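Local coordinates for aminoacyl-tRNA synthetase (Cryptosporidium parvum, PDB 5F9Z), which probably catalyses the ATP-dependent attachment of proline to its cognate tRNA, as a class II prolyl-tRNA synthetase whose active site is occupied here by halofuginone and an ATP analogue, at residues I127-F132 and K252-E257; E200-T205 and P296-P301; P206-T211 and C478-Q483; D289-V294 and H353-G358; C360-V365 and R376-D381. All coordinates share one frame; numbering follows the deposited sequence.

Interaction 1 (I127-F132 and K252-E257); sequences IMYPYF and KMFGVE
Tyr129 and Pro130, neighbours on helix 125-135, share the ring of Phe254 at the end of helix 249-254. Over one face of that ring stands Tyr129 CB, 4.0 Å from the ring centroid and 20° off the normal, a CH-pi contact. The tyrosine ring beyond it turns an edge toward the same face, an offset edge-to-face pair with centroids 5.9 Å apart and planes at 80°. Pro130 meets the ring obliquely, its CG 3.6 Å from Phe254 CE1. One turn further on, Phe132 CB lies 4.1 Å from Val256 CG2, a methyl that also approaches the carbonyl of Tyr129.

A second shell surrounds these groups. With CG anti to the carbonyl carbon (chi1 -65°), the Tyr129 ring runs past Phe254 and places its hydroxyl in a hydrogen bond with His175 ND1, while Phe250 meets it edge-to-face. Gly255, the first residue past the helix, has positive phi and leads to Val256, the centre of an inverse gamma turn, whose backbone is bonded to Ala268 of strand 265-276. This is apolar helix-to-helix-end packing within the class II synthetase catalytic core, and the side chain of Tyr129 comes within about 6 Å of the bound halofuginone.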
# COMPACT_ATOMS: atom_id res chain seq x y z
N ILE A 127 2.08 14.22 -20.30
CA ILE A 127 3.16 13.67 -21.10
C ILE A 127 2.63 12.70 -22.15
O ILE A 127 3.05 12.73 -23.31
CB ILE A 127 4.21 13.00 -20.19
CG1 ILE A 127 4.72 14.00 -19.14
CG2 ILE A 127 5.35 12.43 -21.01
CD1 ILE A 127 5.61 13.37 -18.09
N MET A 128 1.69 11.84 -21.76
CA MET A 128 1.27 10.73 -22.60
C MET A 128 0.13 11.08 -23.55
O MET A 128 0.16 10.68 -24.72
CB MET A 128 0.86 9.54 -21.73
CG MET A 128 1.96 9.03 -20.81
SD MET A 128 1.35 7.82 -19.61
CE MET A 128 0.64 6.59 -20.70
N TYR A 129 -0.87 11.81 -23.08
CA TYR A 129 -2.09 11.98 -23.86
C TYR A 129 -1.90 12.72 -25.18
O TYR A 129 -2.62 12.38 -26.14
CB TYR A 129 -3.16 12.69 -23.00
CG TYR A 129 -3.61 11.88 -21.81
CD1 TYR A 129 -3.25 10.54 -21.66
CD2 TYR A 129 -4.42 12.44 -20.83
CE1 TYR A 129 -3.66 9.80 -20.57
CE2 TYR A 129 -4.84 11.70 -19.73
CZ TYR A 129 -4.45 10.38 -19.61
OH TYR A 129 -4.86 9.64 -18.53
N PRO A 130 -1.01 13.71 -25.32
CA PRO A 130 -0.74 14.24 -26.67
C PRO A 130 -0.28 13.17 -27.65
O PRO A 130 -0.46 13.34 -28.86
CB PRO A 130 0.35 15.29 -26.42
CG PRO A 130 0.09 15.75 -25.04
CD PRO A 130 -0.39 14.55 -24.28
N TYR A 131 0.31 12.09 -27.16
CA TYR A 131 0.71 10.98 -28.02
C TYR A 131 -0.36 9.91 -28.13
O TYR A 131 -0.34 9.13 -29.09
CB TYR A 131 2.03 10.38 -27.52
CG TYR A 131 3.17 11.37 -27.61
CD1 TYR A 131 3.44 12.24 -26.56
CD2 TYR A 131 3.97 11.44 -28.74
CE1 TYR A 131 4.47 13.15 -26.64
CE2 TYR A 131 5.01 12.35 -28.83
CZ TYR A 131 5.25 13.20 -27.77
OH TYR A 131 6.28 14.11 -27.85
N PHE A 132 -1.29 9.85 -27.17
CA PHE A 132 -2.47 9.01 -27.36
C PHE A 132 -3.30 9.50 -28.54
O PHE A 132 -3.80 8.70 -29.34
CB PHE A 132 -3.33 8.99 -26.09
CG PHE A 132 -2.83 8.05 -25.03
CD1 PHE A 132 -1.57 7.48 -25.11
CD2 PHE A 132 -3.64 7.71 -23.96
CE1 PHE A 132 -1.12 6.61 -24.14
CE2 PHE A 132 -3.19 6.84 -22.98
CZ PHE A 132 -1.93 6.29 -23.07
N LYS A 252 -11.24 15.06 -24.81
CA LYS A 252 -11.73 16.30 -25.40
C LYS A 252 -10.66 17.38 -25.39
O LYS A 252 -10.50 18.12 -26.37
CB LYS A 252 -12.98 16.78 -24.67
CG LYS A 252 -14.26 16.04 -25.01
CD LYS A 252 -15.38 16.43 -24.06
CE LYS A 252 -16.69 15.77 -24.44
NZ LYS A 252 -17.76 16.04 -23.44
N MET A 253 -9.90 17.48 -24.29
CA MET A 253 -8.94 18.57 -24.14
C MET A 253 -7.60 18.27 -24.81
O MET A 253 -6.82 19.21 -25.03
CB MET A 253 -8.76 18.89 -22.65
CG MET A 253 -7.44 18.47 -22.03
SD MET A 253 -7.52 18.61 -20.23
CE MET A 253 -5.80 18.92 -19.82
N PHE A 254 -7.32 17.01 -25.14
CA PHE A 254 -6.12 16.65 -25.87
C PHE A 254 -6.40 16.18 -27.29
O PHE A 254 -5.45 15.90 -28.04
CB PHE A 254 -5.34 15.57 -25.12
CG PHE A 254 -4.53 16.09 -23.97
CD1 PHE A 254 -3.32 16.73 -24.19
CD2 PHE A 254 -4.98 15.95 -22.67
CE1 PHE A 254 -2.57 17.22 -23.14
CE2 PHE A 254 -4.23 16.43 -21.61
CZ PHE A 254 -3.03 17.07 -21.84
N GLY A 255 -7.66 16.08 -27.69
CA GLY A 255 -7.98 15.65 -29.04
C GLY A 255 -7.79 14.17 -29.29
O GLY A 255 -7.49 13.78 -30.42
N VAL A 256 -7.96 13.34 -28.27
CA VAL A 256 -7.89 11.90 -28.43
C VAL A 256 -9.24 11.40 -28.93
O VAL A 256 -10.09 10.97 -28.14
CB VAL A 256 -7.49 11.19 -27.12
CG1 VAL A 256 -7.25 9.71 -27.37
CG2 VAL A 256 -6.25 11.85 -26.53
N GLU A 257 -9.46 11.47 -30.24
CA GLU A 257 -10.71 11.03 -30.84
C GLU A 257 -10.44 9.97 -31.90
O GLU A 257 -9.37 9.92 -32.50
CB GLU A 257 -11.48 12.21 -31.46
CG GLU A 257 -10.80 12.84 -32.66
CD GLU A 257 -11.65 13.91 -33.31
OE1 GLU A 257 -12.64 14.36 -32.68
OE2 GLU A 257 -11.35 14.31 -34.46

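Interaction 2 (E200-T205 and P296-P301); sequences EDLLAT and PPKVAP
Leu202 and Lys298 bring their CA atoms to 5.8 Å where helix 181-202 runs out, through a wider pi-type turn, against the irregular loop 296-301. The contact joins the class II catalytic core to the linker that leads into strand 304-308 of the anticodon-binding domain. Loop 296-301 is folded back on itself, the carbonyl of Pro296 accepting from both Val299 N and Ala300 N.

Val299 CG1 packs against two leucines, 3.6 Å from Leu202 CG and 3.7 Å from Leu203 CD2. Leu202 reaches it with CG anti to the backbone N (chi1 -171°), and its CD1 touches Lys298 CB. Pro296 CG lies 3.3 Å from Leu203 O. The distance from Pro296 CG to Ala204 CB is 4.0 Å, at the residue whose positive phi takes the chain out of the helix. Ile62 of helix 53-71 packs on both leucines, and Gln405 of helix 393-417 donates to the carbonyl of Leu202.

On the exposed side the extended Lys298 chain passes along the helix end, its CD 3.3 Å from Asp201 O. Lys298 NZ makes a weak bond of 3.4 Å to Asp201 O, and a water 2.9 Å from Asp201 O also takes an N-H of Lys298 NZ.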
# COMPACT_ATOMS: atom_id res chain seq x y z
N GLU A 200 -4.81 -6.92 0.17
CA GLU A 200 -5.37 -7.96 1.02
C GLU A 200 -4.72 -9.32 0.79
O GLU A 200 -4.39 -10.02 1.75
CB GLU A 200 -6.89 -8.05 0.82
CG GLU A 200 -7.63 -6.78 1.19
CD GLU A 200 -9.06 -7.03 1.61
OE1 GLU A 200 -9.80 -6.05 1.84
OE2 GLU A 200 -9.46 -8.22 1.71
N ASP A 201 -4.53 -9.72 -0.47
CA ASP A 201 -3.97 -11.03 -0.75
C ASP A 201 -2.45 -11.04 -0.59
O ASP A 201 -1.89 -12.03 -0.09
CB ASP A 201 -4.36 -11.50 -2.15
CG ASP A 201 -5.85 -11.69 -2.31
OD1 ASP A 201 -6.50 -12.16 -1.35
OD2 ASP A 201 -6.38 -11.36 -3.39
N LEU A 202 -1.78 -9.97 -0.99
CA LEU A 202 -0.32 -9.92 -0.95
C LEU A 202 0.19 -9.28 0.34
O LEU A 202 1.07 -9.84 1.00
CB LEU A 202 0.21 -9.17 -2.17
CG LEU A 202 1.73 -9.20 -2.40
CD1 LEU A 202 2.18 -10.60 -2.82
CD2 LEU A 202 2.14 -8.17 -3.43
N LEU A 203 -0.34 -8.12 0.70
CA LEU A 203 0.13 -7.38 1.87
C LEU A 203 -0.67 -7.68 3.13
O LEU A 203 -0.35 -7.14 4.19
CB LEU A 203 0.09 -5.87 1.58
CG LEU A 203 0.84 -5.40 0.34
CD1 LEU A 203 0.69 -3.90 0.17
CD2 LEU A 203 2.31 -5.79 0.42
N ALA A 204 -1.71 -8.52 3.04
CA ALA A 204 -2.55 -8.88 4.18
C ALA A 204 -3.14 -7.65 4.86
O ALA A 204 -3.41 -7.65 6.06
CB ALA A 204 -1.77 -9.73 5.19
N THR A 205 -3.35 -6.58 4.09
CA THR A 205 -3.83 -5.32 4.61
C THR A 205 -5.27 -5.10 4.17
O THR A 205 -5.54 -5.05 2.96
CB THR A 205 -2.95 -4.17 4.14
OG1 THR A 205 -1.59 -4.43 4.50
CG2 THR A 205 -3.40 -2.86 4.77
N PRO A 296 4.06 -9.97 5.98
CA PRO A 296 3.36 -11.11 5.37
C PRO A 296 4.35 -12.00 4.65
O PRO A 296 5.28 -11.51 4.00
CB PRO A 296 2.39 -10.44 4.39
CG PRO A 296 2.21 -9.05 4.91
CD PRO A 296 3.53 -8.68 5.51
N PRO A 297 4.18 -13.32 4.74
CA PRO A 297 5.12 -14.23 4.06
C PRO A 297 5.23 -14.00 2.56
O PRO A 297 6.26 -14.35 1.97
CB PRO A 297 4.55 -15.62 4.38
CG PRO A 297 3.82 -15.44 5.66
CD PRO A 297 3.24 -14.05 5.61
N LYS A 298 4.21 -13.43 1.93
CA LYS A 298 4.25 -13.20 0.49
C LYS A 298 5.17 -12.05 0.09
O LYS A 298 5.54 -11.95 -1.08
CB LYS A 298 2.84 -12.94 -0.05
CG LYS A 298 1.96 -14.18 -0.06
CD LYS A 298 0.67 -13.92 -0.82
CE LYS A 298 -0.15 -15.19 -0.98
NZ LYS A 298 -1.40 -14.95 -1.74
N VAL A 299 5.56 -11.18 1.04
CA VAL A 299 6.44 -10.06 0.75
C VAL A 299 7.66 -10.03 1.64
O VAL A 299 8.54 -9.18 1.45
CB VAL A 299 5.68 -8.72 0.83
CG1 VAL A 299 4.58 -8.66 -0.20
CG2 VAL A 299 5.13 -8.51 2.24
N ALA A 300 7.76 -10.91 2.63
CA ALA A 300 8.91 -10.94 3.51
C ALA A 300 10.17 -11.29 2.72
O ALA A 300 10.19 -12.33 2.05
CB ALA A 300 8.71 -11.94 4.65
N PRO A 301 11.22 -10.46 2.77
CA PRO A 301 12.45 -10.80 2.01
C PRO A 301 13.03 -12.14 2.40
O PRO A 301 13.51 -12.89 1.54
CB PRO A 301 13.39 -9.64 2.35
CG PRO A 301 12.49 -8.51 2.73
CD PRO A 301 11.32 -9.14 3.42
O HOH W 1 -3.45 -14.30 0.71

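Interaction 3 (P206-T211 and C478-Q483); sequences PVVKGT and CIPNDQ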
# COMPACT_ATOMS: atom_id res chain seq x y z
N PRO A 206 -6.22 -4.96 5.10
CA PRO A 206 -7.62 -4.77 4.70
C PRO A 206 -7.86 -3.37 4.16
O PRO A 206 -7.34 -2.38 4.69
CB PRO A 206 -8.39 -5.02 5.99
CG PRO A 206 -7.44 -4.62 7.07
CD PRO A 206 -6.06 -4.98 6.57
N VAL A 207 -8.65 -3.29 3.10
CA VAL A 207 -9.04 -2.02 2.49
C VAL A 207 -10.53 -2.08 2.17
O VAL A 207 -11.13 -3.15 2.07
CB VAL A 207 -8.23 -1.70 1.22
CG1 VAL A 207 -6.77 -1.47 1.56
CG2 VAL A 207 -8.38 -2.80 0.19
N VAL A 208 -11.12 -0.90 2.01
CA VAL A 208 -12.55 -0.76 1.72
C VAL A 208 -12.69 -0.22 0.31
O VAL A 208 -12.27 0.91 0.02
CB VAL A 208 -13.25 0.15 2.74
CG1 VAL A 208 -14.71 0.34 2.36
CG2 VAL A 208 -13.12 -0.42 4.14
N LYS A 209 -13.28 -1.02 -0.58
CA LYS A 209 -13.54 -0.58 -1.94
C LYS A 209 -14.76 0.34 -1.96
O LYS A 209 -15.77 0.07 -1.30
CB LYS A 209 -13.77 -1.77 -2.86
CG LYS A 209 -12.52 -2.61 -3.10
CD LYS A 209 -12.75 -3.71 -4.11
CE LYS A 209 -13.60 -4.83 -3.54
NZ LYS A 209 -13.53 -6.05 -4.38
N GLY A 210 -14.66 1.43 -2.71
CA GLY A 210 -15.76 2.37 -2.78
C GLY A 210 -15.51 3.42 -3.84
O GLY A 210 -14.53 3.38 -4.58
N THR A 211 -16.44 4.38 -3.89
CA THR A 211 -16.39 5.48 -4.84
C THR A 211 -16.20 6.79 -4.09
O THR A 211 -16.85 7.03 -3.07
CB THR A 211 -17.67 5.54 -5.68
OG1 THR A 211 -17.88 4.28 -6.33
CG2 THR A 211 -17.57 6.64 -6.73
N CYS A 478 -14.83 7.24 1.28
CA CYS A 478 -15.36 6.63 0.07
C CYS A 478 -16.78 6.18 0.34
O CYS A 478 -17.16 5.93 1.49
CB CYS A 478 -14.51 5.43 -0.39
SG CYS A 478 -14.66 3.97 0.66
N ILE A 479 -17.57 6.08 -0.73
CA ILE A 479 -18.90 5.49 -0.66
C ILE A 479 -18.73 3.99 -0.90
O ILE A 479 -18.55 3.57 -2.06
CB ILE A 479 -19.85 6.12 -1.69
CG1 ILE A 479 -19.74 7.65 -1.65
CG2 ILE A 479 -21.29 5.69 -1.42
CD1 ILE A 479 -20.47 8.34 -2.78
N PRO A 480 -18.78 3.16 0.14
CA PRO A 480 -18.39 1.75 -0.02
C PRO A 480 -19.26 1.01 -1.02
O PRO A 480 -20.47 1.20 -1.08
CB PRO A 480 -18.55 1.18 1.40
CG PRO A 480 -18.54 2.37 2.30
CD PRO A 480 -19.18 3.47 1.52
N ASN A 481 -18.61 0.16 -1.82
CA ASN A 481 -19.35 -0.69 -2.75
C ASN A 481 -20.26 -1.66 -2.00
O ASN A 481 -21.35 -1.97 -2.48
CB ASN A 481 -18.38 -1.47 -3.64
CG ASN A 481 -17.52 -0.56 -4.50
OD1 ASN A 481 -17.86 0.60 -4.74
ND2 ASN A 481 -16.40 -1.09 -4.99
N ASP A 482 -19.83 -2.12 -0.83
CA ASP A 482 -20.59 -3.07 -0.03
C ASP A 482 -21.35 -2.28 1.03
O ASP A 482 -20.78 -1.86 2.04
CB ASP A 482 -19.67 -4.12 0.60
CG ASP A 482 -20.43 -5.32 1.12
OD1 ASP A 482 -20.70 -6.24 0.33
OD2 ASP A 482 -20.74 -5.34 2.33
N GLN A 483 -22.65 -2.08 0.80
CA GLN A 483 -23.51 -1.35 1.73
C GLN A 483 -24.08 -2.34 2.74
O GLN A 483 -25.08 -3.01 2.48
CB GLN A 483 -24.61 -0.62 0.97
CG GLN A 483 -24.13 0.57 0.16
CD GLN A 483 -23.72 1.74 1.03
OE1 GLN A 483 -24.33 2.00 2.07
NE2 GLN A 483 -22.67 2.44 0.63
O HOH W 2 -17.07 -2.06 0.18
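Thr211 and Ile479 exchange two backbone bonds, Ile479 N to Thr211 O at 2.6 Å and nearly straight at 175°, and Thr211 N to Ile479 O at 2.9 Å. A third bond of 2.9 Å runs from Asn481 N to Lys209 O. The same carbonyl accepts from a water that in turn takes the N-H of Asp482, which ties the chain beyond the strand to Lys209.

Together they form a short antiparallel ladder: Thr211 and Ile479 are a hydrogen-bonded pair, Gly210 and Pro480 a non-hydrogen-bonded one. It joins strand 208-211 of the synthetase core to strand 475-480 of the C-terminal, zinc-carrying region. The strand directions are 110° apart, so the register is brief. Gly210 CA lies 3.9 Å from Pro480 CA; the absence of a side chain leaves room for Cys478 SG and Ile479 O.

Val208 and Pro480 lie side by side, pointing the same way, with Val208 CG1 4.0 Å from Pro480 CB. Cys478 SG, set between the backbone N and the carbonyl carbon (chi1 72°), is turned toward that methyl and Gly210 CA. The Asn481 amide lies against the backbone of Lys209 and Gly210, OD1 3.4 Å from Gly210 CA and ND2 beside Lys209 CB. Lys209 leads its amine away to Asn193.

Interaction 4 (D289-V294 and H353-G358); sequences DNKGLV and HWEVKG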
# COMPACT_ATOMS: atom_id res chain seq x y z
N ASP A 289 4.65 -4.70 15.40
CA ASP A 289 4.38 -4.69 16.83
C ASP A 289 5.55 -4.02 17.55
O ASP A 289 6.37 -3.31 16.94
CB ASP A 289 4.11 -6.11 17.34
CG ASP A 289 5.22 -7.10 16.99
OD1 ASP A 289 6.40 -6.70 16.98
OD2 ASP A 289 4.90 -8.28 16.74
N ASN A 290 5.64 -4.23 18.86
CA ASN A 290 6.68 -3.62 19.67
C ASN A 290 8.04 -4.30 19.50
O ASN A 290 9.04 -3.76 19.99
CB ASN A 290 6.28 -3.64 21.15
CG ASN A 290 5.28 -2.55 21.49
OD1 ASN A 290 4.72 -1.90 20.60
ND2 ASN A 290 5.06 -2.33 22.78
N LYS A 291 8.10 -5.46 18.84
CA LYS A 291 9.37 -6.08 18.53
C LYS A 291 9.95 -5.59 17.21
O LYS A 291 11.14 -5.80 16.95
CB LYS A 291 9.23 -7.60 18.47
CG LYS A 291 8.76 -8.23 19.77
CD LYS A 291 8.68 -9.74 19.63
CE LYS A 291 8.18 -10.38 20.91
NZ LYS A 291 8.21 -11.86 20.82
N GLY A 292 9.14 -4.96 16.36
CA GLY A 292 9.60 -4.48 15.08
C GLY A 292 8.67 -4.86 13.94
O GLY A 292 7.45 -4.90 14.12
N LEU A 293 9.24 -5.14 12.78
CA LEU A 293 8.44 -5.49 11.61
C LEU A 293 7.71 -6.81 11.82
O LEU A 293 8.20 -7.72 12.50
CB LEU A 293 9.32 -5.60 10.37
CG LEU A 293 9.81 -4.33 9.68
CD1 LEU A 293 10.73 -4.71 8.54
CD2 LEU A 293 8.64 -3.51 9.17
N VAL A 294 6.52 -6.90 11.23
CA VAL A 294 5.82 -8.16 11.03
C VAL A 294 5.42 -8.18 9.56
O VAL A 294 4.55 -7.40 9.14
CB VAL A 294 4.59 -8.31 11.94
CG1 VAL A 294 3.81 -9.56 11.55
CG2 VAL A 294 5.02 -8.38 13.40
N HIS A 353 17.49 -9.77 16.13
CA HIS A 353 17.89 -9.14 14.87
C HIS A 353 16.91 -9.46 13.75
O HIS A 353 16.45 -8.57 13.03
CB HIS A 353 19.30 -9.57 14.49
CG HIS A 353 19.77 -9.03 13.18
ND1 HIS A 353 20.30 -7.77 13.03
CD2 HIS A 353 19.77 -9.58 11.94
CE1 HIS A 353 20.61 -7.56 11.77
NE2 HIS A 353 20.30 -8.65 11.08
N TRP A 354 16.58 -10.74 13.59
CA TRP A 354 15.64 -11.15 12.55
C TRP A 354 14.19 -10.96 12.95
O TRP A 354 13.31 -11.01 12.08
CB TRP A 354 15.90 -12.60 12.15
CG TRP A 354 17.29 -12.82 11.63
CD1 TRP A 354 18.33 -13.42 12.30
CD2 TRP A 354 17.81 -12.43 10.35
NE1 TRP A 354 19.45 -13.44 11.51
CE2 TRP A 354 19.16 -12.83 10.31
CE3 TRP A 354 17.26 -11.79 9.24
CZ2 TRP A 354 19.97 -12.61 9.20
CZ3 TRP A 354 18.07 -11.56 8.14
CH2 TRP A 354 19.41 -11.98 8.13
N GLU A 355 13.91 -10.75 14.24
CA GLU A 355 12.56 -10.39 14.65
C GLU A 355 12.25 -8.93 14.32
O GLU A 355 11.12 -8.61 13.92
CB GLU A 355 12.37 -10.65 16.15
CG GLU A 355 12.05 -12.10 16.49
CD GLU A 355 12.06 -12.37 17.98
OE1 GLU A 355 11.54 -13.42 18.40
OE2 GLU A 355 12.58 -11.52 18.74
N VAL A 356 13.23 -8.04 14.49
CA VAL A 356 13.04 -6.65 14.10
C VAL A 356 12.83 -6.54 12.60
O VAL A 356 12.01 -5.73 12.13
CB VAL A 356 14.23 -5.79 14.57
CG1 VAL A 356 14.13 -4.38 14.03
CG2 VAL A 356 14.31 -5.77 16.09
N LYS A 357 13.54 -7.35 11.82
CA LYS A 357 13.42 -7.34 10.37
C LYS A 357 12.18 -8.09 9.88
O LYS A 357 11.93 -8.10 8.67
CB LYS A 357 14.68 -7.94 9.73
CG LYS A 357 15.96 -7.20 10.10
CD LYS A 357 17.19 -7.89 9.53
CE LYS A 357 17.35 -7.61 8.04
NZ LYS A 357 17.73 -6.19 7.78
N GLY A 358 11.41 -8.70 10.77
CA GLY A 358 10.14 -9.29 10.39
C GLY A 358 10.21 -10.62 9.68
O GLY A 358 9.33 -10.93 8.87
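Leu293 N donates to Val356 O at 2.9 Å, the N-H pointing at the oxygen with an angle of 156°. The acceptor belongs to the last turn of helix 347-356, where the carbonyls run short of partners within the helix itself, and Leu293 supplies one from the loop that follows helix 278-287. Its side chain continues over the same helix end: CB sits 3.2 Å from Val356 O, and CD1 reaches the carbonyl of Lys357. CG stands anti to the carbonyl carbon (chi1 -76°), which carries CG and CD1 in that direction.

The helix closes in a Schellman motif, with Gly358 at positive phi, and this end of the anticodon-binding domain is where the linker from the catalytic core comes to rest. Facing it is a type I turn from Asp289 to Gly292, in which Asp289 OD1 accepts from Lys291 N at 2.8 Å, an Asx turn. The same oxygen forms a salt bridge with Arg380. Both glycines permit close approach: Gly292 CA lies only 4.2 Å from Val356 CA, and Gly358 CA comes within 3.3 Å of Leu293 O.

On the flank, Val356 CG2 meets Lys291 O at 3.3 Å. The alkyl chain of Lys291 runs beside Glu355, with Lys291 CD 4.4 Å from Glu355 OE2, but the carboxylate takes its salt bridge from Arg362. Lys291 NZ, whose position is less certain, bonds to the backbone O of His7, a residue of the expression tag. Val33 of helix 26-36 and Ile284 of helix 278-287 touch the side chain of Leu293.

Interaction 5 (C360-V365 and R376-D381); sequences CLRFEV and RVVVRD
An antiparallel pair in the five-stranded mixed sheet of the anticodon-binding domain sets Leu361 against Val379 and Phe363 against Val377, alternating with the hydrogen-bonded pairs Arg362-Val378 and Glu364-Arg376. The ladder is carried by bonds such as Glu364 N to Arg376 O, 2.8 Å and 169°. It runs on past the strand end, where Arg380 N donates to Cys360 O at 2.9 Å.

The two faces differ in character. On one, Phe363 lies beside Val377, its CE1 3.5 Å from Val377 CG2, and Leu361 CD2 touches Val379 CG2 at 3.9 Å. Helix 393-417 packs on this apolar side through Ile397 and Phe404, as helices cover the sheet in this alpha/beta domain.

On the other face Arg362, with CG between the backbone N and the carbonyl carbon (chi1 72°), lays its guanidinium over Val378, whose CG1 is 3.7 Å above the plane. Arg362 NE makes a salt bridge to Glu364 OE2, 3.0 Å, on the anti lone pair and nearly in the guanidinium plane, and Tyr351 adds a cation-pi contact. The remaining oxygen, Glu364 OE1, accepts from a water that bridges to Arg376 NH1, while Arg376 NE pairs with Asp387.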
# COMPACT_ATOMS: atom_id res chain seq x y z
N CYS A 360 9.42 -14.29 9.11
CA CYS A 360 8.21 -14.98 9.55
C CYS A 360 8.53 -16.10 10.53
O CYS A 360 7.89 -16.21 11.59
CB CYS A 360 7.46 -15.53 8.33
SG CYS A 360 7.14 -14.30 7.06
N LEU A 361 9.49 -16.95 10.20
CA LEU A 361 9.84 -18.09 11.03
C LEU A 361 11.34 -18.13 11.24
O LEU A 361 12.12 -17.80 10.34
CB LEU A 361 9.38 -19.41 10.38
CG LEU A 361 7.93 -19.51 9.91
CD1 LEU A 361 7.73 -20.78 9.10
CD2 LEU A 361 6.96 -19.46 11.08
N ARG A 362 11.76 -18.55 12.44
CA ARG A 362 13.16 -18.82 12.71
C ARG A 362 13.31 -20.28 13.12
O ARG A 362 12.47 -20.82 13.85
CB ARG A 362 13.72 -17.89 13.80
CG ARG A 362 13.25 -18.16 15.22
CD ARG A 362 14.30 -17.69 16.21
NE ARG A 362 13.81 -17.64 17.58
CZ ARG A 362 13.31 -16.56 18.16
NH1 ARG A 362 13.22 -15.42 17.47
NH2 ARG A 362 12.88 -16.60 19.41
N PHE A 363 14.36 -20.91 12.62
CA PHE A 363 14.67 -22.30 12.94
C PHE A 363 15.86 -22.32 13.89
O PHE A 363 16.94 -21.84 13.54
CB PHE A 363 14.99 -23.11 11.67
CG PHE A 363 13.79 -23.37 10.79
CD1 PHE A 363 12.53 -22.92 11.15
CD2 PHE A 363 13.94 -24.07 9.61
CE1 PHE A 363 11.44 -23.16 10.33
CE2 PHE A 363 12.85 -24.32 8.79
CZ PHE A 363 11.60 -23.87 9.15
N GLU A 364 15.65 -22.87 15.08
CA GLU A 364 16.71 -23.06 16.05
C GLU A 364 17.23 -24.49 15.93
O GLU A 364 16.47 -25.44 16.15
CB GLU A 364 16.21 -22.77 17.47
CG GLU A 364 15.62 -21.38 17.63
CD GLU A 364 15.06 -21.13 19.01
OE1 GLU A 364 15.11 -22.06 19.85
OE2 GLU A 364 14.57 -20.01 19.26
N VAL A 365 18.50 -24.63 15.58
CA VAL A 365 19.10 -25.93 15.31
C VAL A 365 20.23 -26.13 16.31
O VAL A 365 21.34 -25.61 16.13
CB VAL A 365 19.61 -26.05 13.87
CG1 VAL A 365 20.21 -27.43 13.63
CG2 VAL A 365 18.49 -25.78 12.89
N ARG A 376 13.47 -26.60 15.70
CA ARG A 376 12.64 -25.79 16.56
C ARG A 376 12.18 -24.55 15.79
O ARG A 376 13.01 -23.72 15.39
CB ARG A 376 13.40 -25.38 17.83
CG ARG A 376 12.70 -24.32 18.66
CD ARG A 376 11.31 -24.76 19.09
NE ARG A 376 11.34 -25.99 19.88
CZ ARG A 376 11.49 -26.04 21.20
NH1 ARG A 376 11.62 -24.91 21.89
NH2 ARG A 376 11.51 -27.20 21.83
N VAL A 377 10.87 -24.43 15.58
CA VAL A 377 10.29 -23.33 14.83
C VAL A 377 9.66 -22.35 15.81
O VAL A 377 8.89 -22.76 16.69
CB VAL A 377 9.25 -23.83 13.82
CG1 VAL A 377 8.73 -22.68 12.98
CG2 VAL A 377 9.86 -24.92 12.94
N VAL A 378 9.98 -21.07 15.66
CA VAL A 378 9.37 -20.00 16.45
C VAL A 378 8.71 -19.04 15.47
O VAL A 378 9.36 -18.53 14.56
CB VAL A 378 10.40 -19.27 17.32
CG1 VAL A 378 9.71 -18.21 18.17
CG2 VAL A 378 11.16 -20.26 18.19
N VAL A 379 7.41 -18.81 15.65
CA VAL A 379 6.63 -17.95 14.77
C VAL A 379 6.78 -16.51 15.23
O VAL A 379 6.75 -16.22 16.44
CB VAL A 379 5.16 -18.39 14.75
CG1 VAL A 379 4.39 -17.61 13.70
CG2 VAL A 379 5.06 -19.89 14.48
N ARG A 380 6.94 -15.60 14.27
CA ARG A 380 7.31 -14.22 14.59
C ARG A 380 6.19 -13.48 15.30
O ARG A 380 6.42 -12.82 16.32
CB ARG A 380 7.71 -13.49 13.30
CG ARG A 380 7.80 -11.98 13.44
CD ARG A 380 8.89 -11.56 14.41
NE ARG A 380 8.98 -10.10 14.51
CZ ARG A 380 8.21 -9.36 15.31
NH1 ARG A 380 7.30 -9.94 16.08
NH2 ARG A 380 8.36 -8.04 15.33
N ASP A 381 4.96 -13.55 14.77
CA ASP A 381 3.92 -12.64 15.22
C ASP A 381 3.23 -13.07 16.51
O ASP A 381 2.64 -12.22 17.18
CB ASP A 381 2.87 -12.46 14.11
CG ASP A 381 2.15 -13.75 13.78
OD1 ASP A 381 2.79 -14.82 13.81
OD2 ASP A 381 0.94 -13.69 13.48
O HOH W 3 12.62 -21.97 21.32

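Overall arrangement
The five contacts trace the protein from its catalytic core to its two appended regions. Interaction 1 lies within the core, its centre about 48 Å from that of interaction 4 and about 54 Å from that of interaction 5. Interactions 2 and 3 use consecutive pieces of chain, helix 181-202 and strand 208-211, which turn one toward the linker and the other toward the C-terminal region; Glu200 OE1 joins them at Val207 N. Interactions 4 and 5, with centres about 13 Å apart, share the anticodon-binding domain and meet through Arg380 and Arg362. Along the chain both are nested inside the long loop closed by interaction 3, so the C-terminal region returns to the core after the anticodon-binding domain is complete.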